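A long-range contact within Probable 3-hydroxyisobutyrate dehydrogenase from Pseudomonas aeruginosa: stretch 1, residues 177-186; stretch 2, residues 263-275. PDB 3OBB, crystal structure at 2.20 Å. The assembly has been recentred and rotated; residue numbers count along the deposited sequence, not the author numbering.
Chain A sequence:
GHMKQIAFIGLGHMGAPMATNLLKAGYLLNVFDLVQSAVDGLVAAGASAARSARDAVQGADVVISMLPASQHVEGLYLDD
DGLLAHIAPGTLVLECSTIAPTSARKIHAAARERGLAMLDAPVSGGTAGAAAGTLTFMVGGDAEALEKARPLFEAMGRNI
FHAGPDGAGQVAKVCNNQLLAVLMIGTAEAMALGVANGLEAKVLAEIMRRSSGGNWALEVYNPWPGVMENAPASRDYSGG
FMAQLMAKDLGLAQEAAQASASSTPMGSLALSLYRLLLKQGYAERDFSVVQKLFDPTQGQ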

# COMPACT_ATOMS: atom_id res chain seq x y z
N ASN A 177 -5.47 0.97 -18.12
CA ASN A 177 -5.88 2.10 -17.28
C ASN A 177 -5.45 1.99 -15.84
O ASN A 177 -5.12 3.01 -15.21
CB ASN A 177 -7.37 2.45 -17.43
CG ASN A 177 -7.60 3.34 -18.65
OD1 ASN A 177 -6.86 3.21 -19.62
ND2 ASN A 177 -8.57 4.29 -18.59
N GLN A 178 -5.39 0.76 -15.32
CA GLN A 178 -4.82 0.56 -13.99
C GLN A 178 -3.33 0.94 -13.94
O GLN A 178 -2.85 1.56 -12.98
CB GLN A 178 -5.03 -0.86 -13.50
CG GLN A 178 -4.57 -1.03 -12.05
CD GLN A 178 -4.87 -2.42 -11.49
OE1 GLN A 178 -4.40 -3.44 -12.03
NE2 GLN A 178 -5.62 -2.47 -10.40
N LEU A 179 -2.60 0.54 -14.98
CA LEU A 179 -1.20 0.92 -15.09
C LEU A 179 -1.06 2.47 -15.20
O LEU A 179 -0.18 3.06 -14.56
CB LEU A 179 -0.51 0.18 -16.24
CG LEU A 179 0.98 0.54 -16.44
CD1 LEU A 179 1.83 0.37 -15.15
CD2 LEU A 179 1.57 -0.34 -17.52
N LEU A 180 -1.92 3.11 -15.98
CA LEU A 180 -1.93 4.58 -16.06
C LEU A 180 -2.10 5.24 -14.68
O LEU A 180 -1.44 6.25 -14.39
CB LEU A 180 -3.07 5.07 -16.96
CG LEU A 180 -3.38 6.58 -16.98
CD1 LEU A 180 -2.18 7.45 -17.26
CD2 LEU A 180 -4.61 6.95 -17.94
N ALA A 181 -2.98 4.68 -13.86
CA ALA A 181 -3.26 5.27 -12.58
C ALA A 181 -2.02 5.17 -11.73
O ALA A 181 -1.64 6.11 -11.05
CB ALA A 181 -4.45 4.55 -11.89
N VAL A 182 -1.38 4.01 -11.75
CA VAL A 182 -0.13 3.78 -11.02
C VAL A 182 0.94 4.74 -11.50
O VAL A 182 1.62 5.36 -10.67
CB VAL A 182 0.30 2.34 -11.23
CG1 VAL A 182 1.76 2.11 -10.82
CG2 VAL A 182 -0.72 1.40 -10.54
N LEU A 183 1.12 4.89 -12.83
CA LEU A 183 2.19 5.79 -13.25
C LEU A 183 1.90 7.25 -12.97
O LEU A 183 2.84 8.04 -12.74
CB LEU A 183 2.64 5.55 -14.71
CG LEU A 183 1.66 5.72 -15.80
CD1 LEU A 183 1.63 7.22 -16.18
CD2 LEU A 183 2.07 4.80 -17.00
N MSE A 184 0.62 7.60 -12.96
CA MSE A 184 0.20 8.96 -12.64
C MSE A 184 0.43 9.31 -11.16
O MSE A 184 0.94 10.39 -10.80
CB MSE A 184 -1.26 9.23 -13.07
CG MSE A 184 -1.75 10.63 -12.69
SE MSE A 184 -0.79 12.06 -13.67
CE MSE A 184 -1.60 11.92 -15.41
N ILE A 185 0.10 8.40 -10.27
CA ILE A 185 0.37 8.68 -8.85
C ILE A 185 1.86 8.65 -8.58
O ILE A 185 2.40 9.52 -7.89
CB ILE A 185 -0.40 7.72 -7.92
CG1 ILE A 185 -1.89 7.80 -8.26
CG2 ILE A 185 -0.16 8.09 -6.44
CD1 ILE A 185 -2.77 6.93 -7.37
N GLY A 186 2.54 7.64 -9.16
CA GLY A 186 3.98 7.57 -9.11
C GLY A 186 4.58 8.91 -9.53
O GLY A 186 5.42 9.45 -8.83
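Stretch 2 263-275: STPMGSLALSLYR

Stretch 2 packs on stretch 1 as a buried helix-on-helix crossing, packed through small residues, apolar side chains and the long side chain of Gln-178, with no hydrogen bond between the two. Ser-263 and Thr-264 form a short non-helical lead-in, Thr-264 takes the N-cap position without a capping bond from its side chain, and from Pro-265 onward the chain is helical through Arg-275 and beyond. The two axes approach to 8.8 Å, and their N-to-C directions make an angle of 69°, so the helices run obliquely across each other.

The rule for approach is a small-residue face on the second helix. Gly-267 and Ala-270 lie closest to the first backbone: CA of Gly-267 is 5.7 Å from CA of Gln-178, and CA of Ala-270 is 5.9 Å from CA of Val-182. Glycine matters at its position, because the extended side chain of Gln-178 (chi1 and chi2 both t) brings NE2 to 3.3 Å from CA of Gly-267, and an ideal CB there would sit 2.0 Å from that nitrogen. The same glutamine reaches back to the start of the stretch, with OE1 3.7 Å from CG2 of Thr-264.

One turn on, Val-182 sets CG2 against the helix start, 3.8 Å from CB of Met-266, a selenomethionine, and 3.7 Å from N of Gly-267. Ala-270 points toward stretch 1 and meets Ala-181 methyl to methyl, CB to CB at 4.1 Å.

Ile-185 has the largest area covered by the other stretch. Its CD1 lies 3.8 Å from CB of Ala-270 and 3.7 Å from CE2 of Tyr-274, while its CG2 is 3.8 Å from CD1 of Leu-273. The Tyr-274 ring, approached obliquely, also receives CB of Ala-181 at 4.2 Å from CE2; its OH is hydrogen-bonded elsewhere in the structure.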

# COMPACT_ATOMS: atom_id res chain seq x y z
N SER A 263 -2.72 -10.62 -7.87
CA SER A 263 -2.35 -9.61 -6.89
C SER A 263 -2.03 -8.28 -7.59
O SER A 263 -1.18 -8.22 -8.50
CB SER A 263 -1.14 -10.09 -6.08
OG SER A 263 -0.74 -9.12 -5.14
N THR A 264 -2.73 -7.23 -7.17
CA THR A 264 -2.53 -5.88 -7.73
C THR A 264 -2.22 -4.82 -6.66
O THR A 264 -3.02 -3.87 -6.44
CB THR A 264 -3.74 -5.45 -8.54
OG1 THR A 264 -4.91 -5.61 -7.71
CG2 THR A 264 -3.85 -6.30 -9.77
N PRO A 265 -1.05 -4.95 -5.98
CA PRO A 265 -0.79 -4.03 -4.87
C PRO A 265 -0.70 -2.57 -5.27
O PRO A 265 -1.15 -1.70 -4.53
CB PRO A 265 0.52 -4.55 -4.27
CG PRO A 265 1.15 -5.40 -5.32
CD PRO A 265 0.04 -5.93 -6.18
N MSE A 266 -0.15 -2.29 -6.44
CA MSE A 266 -0.03 -0.89 -6.85
C MSE A 266 -1.38 -0.36 -7.29
O MSE A 266 -1.79 0.68 -6.80
CB MSE A 266 1.05 -0.67 -7.93
CG MSE A 266 2.29 -1.49 -7.71
SE MSE A 266 3.32 -0.95 -6.10
CE MSE A 266 3.18 0.89 -6.47
N GLY A 267 -2.05 -1.08 -8.19
CA GLY A 267 -3.41 -0.71 -8.66
C GLY A 267 -4.40 -0.54 -7.50
O GLY A 267 -5.01 0.51 -7.39
N SER A 268 -4.55 -1.56 -6.64
CA SER A 268 -5.36 -1.46 -5.40
C SER A 268 -5.06 -0.23 -4.55
O SER A 268 -5.98 0.44 -4.08
CB SER A 268 -5.19 -2.71 -4.50
OG SER A 268 -5.46 -3.86 -5.27
N LEU A 269 -3.78 0.03 -4.30
CA LEU A 269 -3.40 1.26 -3.59
C LEU A 269 -3.83 2.47 -4.41
O LEU A 269 -4.39 3.41 -3.86
CB LEU A 269 -1.91 1.32 -3.31
CG LEU A 269 -1.37 2.00 -2.05
CD1 LEU A 269 0.04 2.53 -2.31
CD2 LEU A 269 -2.25 3.06 -1.33
N ALA A 270 -3.62 2.45 -5.72
CA ALA A 270 -4.04 3.59 -6.56
C ALA A 270 -5.53 3.85 -6.33
O ALA A 270 -5.95 4.99 -6.13
CB ALA A 270 -3.74 3.36 -8.05
N LEU A 271 -6.31 2.77 -6.31
CA LEU A 271 -7.75 2.88 -6.10
C LEU A 271 -8.11 3.47 -4.73
O LEU A 271 -8.95 4.36 -4.65
CB LEU A 271 -8.44 1.53 -6.32
CG LEU A 271 -9.96 1.42 -6.08
CD1 LEU A 271 -10.79 2.41 -6.92
CD2 LEU A 271 -10.44 -0.01 -6.31
N SER A 272 -7.42 3.04 -3.68
CA SER A 272 -7.62 3.64 -2.36
C SER A 272 -7.38 5.15 -2.35
O SER A 272 -8.12 5.87 -1.71
CB SER A 272 -6.72 2.94 -1.34
OG SER A 272 -7.13 1.57 -1.24
N LEU A 273 -6.37 5.61 -3.07
CA LEU A 273 -6.00 7.02 -3.16
C LEU A 273 -7.01 7.82 -3.99
O LEU A 273 -7.40 8.95 -3.61
CB LEU A 273 -4.57 7.17 -3.70
CG LEU A 273 -3.47 6.57 -2.78
CD1 LEU A 273 -2.10 6.70 -3.43
CD2 LEU A 273 -3.41 7.20 -1.30
N TYR A 274 -7.49 7.21 -5.07
CA TYR A 274 -8.59 7.81 -5.84
C TYR A 274 -9.84 7.94 -5.00
O TYR A 274 -10.53 8.95 -5.07
CB TYR A 274 -8.82 7.12 -7.19
CG TYR A 274 -7.88 7.73 -8.20
CD1 TYR A 274 -8.14 9.00 -8.71
CD2 TYR A 274 -6.68 7.09 -8.55
CE1 TYR A 274 -7.27 9.62 -9.59
CE2 TYR A 274 -5.78 7.71 -9.44
CZ TYR A 274 -6.08 8.97 -9.94
OH TYR A 274 -5.21 9.60 -10.78
N ARG A 275 -10.10 6.96 -4.13
CA ARG A 275 -11.30 7.07 -3.31
C ARG A 275 -11.20 8.20 -2.29
O ARG A 275 -12.20 8.83 -1.97
CB ARG A 275 -11.67 5.72 -2.67
CG ARG A 275 -12.08 4.73 -3.77
CD ARG A 275 -13.26 3.87 -3.42
NE ARG A 275 -13.56 2.90 -4.48
CZ ARG A 275 -13.57 1.58 -4.33
NH1 ARG A 275 -13.30 1.03 -3.16
NH2 ARG A 275 -13.86 0.80 -5.36